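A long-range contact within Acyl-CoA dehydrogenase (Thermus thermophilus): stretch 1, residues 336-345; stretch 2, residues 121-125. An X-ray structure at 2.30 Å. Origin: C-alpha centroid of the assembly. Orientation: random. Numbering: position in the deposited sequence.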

# COMPACT_ATOMS: atom_id res chain seq x y z
N GLY B 336 27.80 -13.37 28.38
CA GLY B 336 28.53 -14.14 27.39
C GLY B 336 27.70 -14.26 26.13
O GLY B 336 26.48 -14.39 26.19
N PRO B 337 28.35 -14.26 24.96
CA PRO B 337 27.60 -14.38 23.71
C PRO B 337 26.69 -15.61 23.62
O PRO B 337 25.52 -15.50 23.23
CB PRO B 337 28.70 -14.38 22.65
CG PRO B 337 29.83 -15.07 23.37
CD PRO B 337 29.80 -14.44 24.74
N GLU B 338 27.22 -16.76 23.99
CA GLU B 338 26.47 -18.01 23.92
C GLU B 338 25.16 -18.00 24.71
O GLU B 338 24.12 -18.43 24.20
CB GLU B 338 27.37 -19.15 24.41
CG GLU B 338 26.82 -20.53 24.16
CD GLU B 338 27.90 -21.60 24.28
OE1 GLU B 338 28.88 -21.55 23.50
OE2 GLU B 338 27.77 -22.49 25.16
N ALA B 339 25.20 -17.50 25.93
CA ALA B 339 24.00 -17.45 26.77
C ALA B 339 23.04 -16.39 26.27
O ALA B 339 21.82 -16.61 26.25
CB ALA B 339 24.38 -17.16 28.21
N VAL B 340 23.57 -15.25 25.87
CA VAL B 340 22.72 -14.18 25.39
C VAL B 340 22.03 -14.57 24.08
O VAL B 340 20.83 -14.34 23.93
CB VAL B 340 23.51 -12.87 25.18
CG1 VAL B 340 22.60 -11.81 24.58
CG2 VAL B 340 24.07 -12.37 26.52
N MET B 341 22.76 -15.19 23.15
CA MET B 341 22.17 -15.61 21.88
C MET B 341 21.06 -16.64 22.12
O MET B 341 19.98 -16.53 21.55
CB MET B 341 23.22 -16.20 20.93
CG MET B 341 24.18 -15.21 20.29
SD MET B 341 25.21 -16.00 19.00
CE MET B 341 26.50 -16.82 19.97
N ALA B 342 21.34 -17.64 22.95
CA ALA B 342 20.33 -18.66 23.24
C ALA B 342 19.13 -18.03 23.93
O ALA B 342 18.00 -18.48 23.75
CB ALA B 342 20.93 -19.76 24.11
N GLY B 343 19.37 -16.99 24.73
CA GLY B 343 18.27 -16.34 25.42
C GLY B 343 17.35 -15.64 24.43
O GLY B 343 16.12 -15.71 24.55
N ILE B 344 17.95 -14.97 23.45
CA ILE B 344 17.17 -14.28 22.44
C ILE B 344 16.54 -15.31 21.50
O ILE B 344 15.35 -15.23 21.19
CB ILE B 344 18.05 -13.30 21.64
CG1 ILE B 344 18.66 -12.26 22.59
CG2 ILE B 344 17.23 -12.64 20.55
CD1 ILE B 344 19.75 -11.41 21.97
N GLU B 345 17.33 -16.30 21.09
CA GLU B 345 16.86 -17.36 20.21
C GLU B 345 15.61 -18.06 20.76
O GLU B 345 14.81 -18.61 20.00
CB GLU B 345 17.97 -18.40 19.99
CG GLU B 345 17.56 -19.60 19.16
CD GLU B 345 17.06 -19.20 17.78
OE1 GLU B 345 17.54 -18.17 17.26
OE2 GLU B 345 16.22 -19.92 17.21
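Stretch 2 (121-125) LVYFG

Stretch 2 is the last turn of a helix that begins earlier in the chain. Leu121 to Phe124 belong to that helix, and Gly125 is the first residue to leave helical angles. Stretch 2 lies against the helix of stretch 1, which runs from Pro337 to Glu345 with Gly336 at its N-cap position. The contact joins parts of one chain more than 200 residues apart. It buries 286 Å² in all, and no hydrogen bond crosses it. The backbones come closest at Tyr123 and Pro337, whose CA atoms are 4.9 Å apart.

Leu121 is helical, with phi/psi of -65/-41. It is buried but does not reach stretch 1. Its chi1 of -95° falls between the usual wells.

Val122 continues the helix at -67/-35. Its CA-to-CB bond points sideways, and its side chain comes no nearer to stretch 1 than 5.7 Å, from Val122 CG1 to Pro337 CB. The backbone makes the contact instead: Val122 O is 3.6 Å from Pro337 CB.

Tyr123 is the centre of the contact, with 103 Å² covered by stretch 1. Its phi/psi are -84/-41 and its chi1 is m, at -70°. Its CA-to-CB bond also points sideways, yet the side chain runs obliquely toward the C-terminal end of the helix of stretch 1, from Pro337 past Met341 to Ile344. The carbonyl end of the residue meets the start of that helix, with Tyr123 O 3.2 Å from Pro337 CB. One turn further along, Met341 covers the ring. Met341 CG lies 3.5 Å from the centroid of the Tyr123 ring and only 5° off its normal, a CH-pi contact over one face. Met341 SD is 3.6 Å from Tyr123 CD1 and approaches the ring obliquely. The hydroxyl at the end of the side chain reaches Ile344, with Tyr123 OH 3.4 Å from Ile344 CD1. This is a packing contact with a methyl group. Pro337, Met341 and Ile344 are spaced four and three residues apart, so they fall on one side of their helix, and Tyr123 touches all three.

Phe124 is the last helical residue, with phi/psi of -124/0. Its CA-to-CB bond points away from stretch 1, but with chi1 at -58° (m) the end of its ring comes nearer. Phe124 CE1 is 3.7 Å from Met341 SD, and the sulfur sits oblique to the ring. The same sulfur therefore packs against two neighbouring aromatic side chains.

Gly125 turns out of the helix at -58/131. It is buried and does not touch stretch 1.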

# COMPACT_ATOMS: atom_id res chain seq x y z
N LEU B 121 30.58 -9.25 15.69
CA LEU B 121 31.79 -9.18 16.50
C LEU B 121 31.48 -9.52 17.96
O LEU B 121 32.24 -10.24 18.61
CB LEU B 121 32.43 -7.79 16.40
CG LEU B 121 33.54 -7.62 15.35
CD1 LEU B 121 33.76 -6.15 15.06
CD2 LEU B 121 34.82 -8.26 15.87
N VAL B 122 30.36 -9.01 18.46
CA VAL B 122 29.97 -9.28 19.85
C VAL B 122 29.62 -10.75 20.09
O VAL B 122 29.89 -11.29 21.16
CB VAL B 122 28.76 -8.43 20.27
CG1 VAL B 122 28.29 -8.83 21.66
CG2 VAL B 122 29.14 -6.95 20.25
N TYR B 123 29.03 -11.40 19.10
CA TYR B 123 28.63 -12.79 19.24
C TYR B 123 29.75 -13.80 18.96
O TYR B 123 29.87 -14.80 19.67
CB TYR B 123 27.44 -13.10 18.32
CG TYR B 123 26.13 -12.47 18.72
CD1 TYR B 123 25.01 -12.55 17.88
CD2 TYR B 123 25.98 -11.85 19.96
CE1 TYR B 123 23.78 -12.04 18.27
CE2 TYR B 123 24.74 -11.33 20.36
CZ TYR B 123 23.65 -11.43 19.51
OH TYR B 123 22.43 -10.95 19.93
N PHE B 124 30.56 -13.55 17.93
CA PHE B 124 31.62 -14.51 17.61
C PHE B 124 33.01 -13.91 17.59
O PHE B 124 33.99 -14.61 17.34
CB PHE B 124 31.31 -15.18 16.25
CG PHE B 124 29.98 -15.88 16.21
CD1 PHE B 124 28.79 -15.15 16.12
CD2 PHE B 124 29.90 -17.27 16.33
CE1 PHE B 124 27.54 -15.79 16.15
CE2 PHE B 124 28.65 -17.92 16.35
CZ PHE B 124 27.48 -17.18 16.27
N GLY B 125 33.11 -12.62 17.86
CA GLY B 125 34.40 -11.97 17.85
C GLY B 125 35.39 -12.58 18.82
O GLY B 125 35.10 -12.80 19.99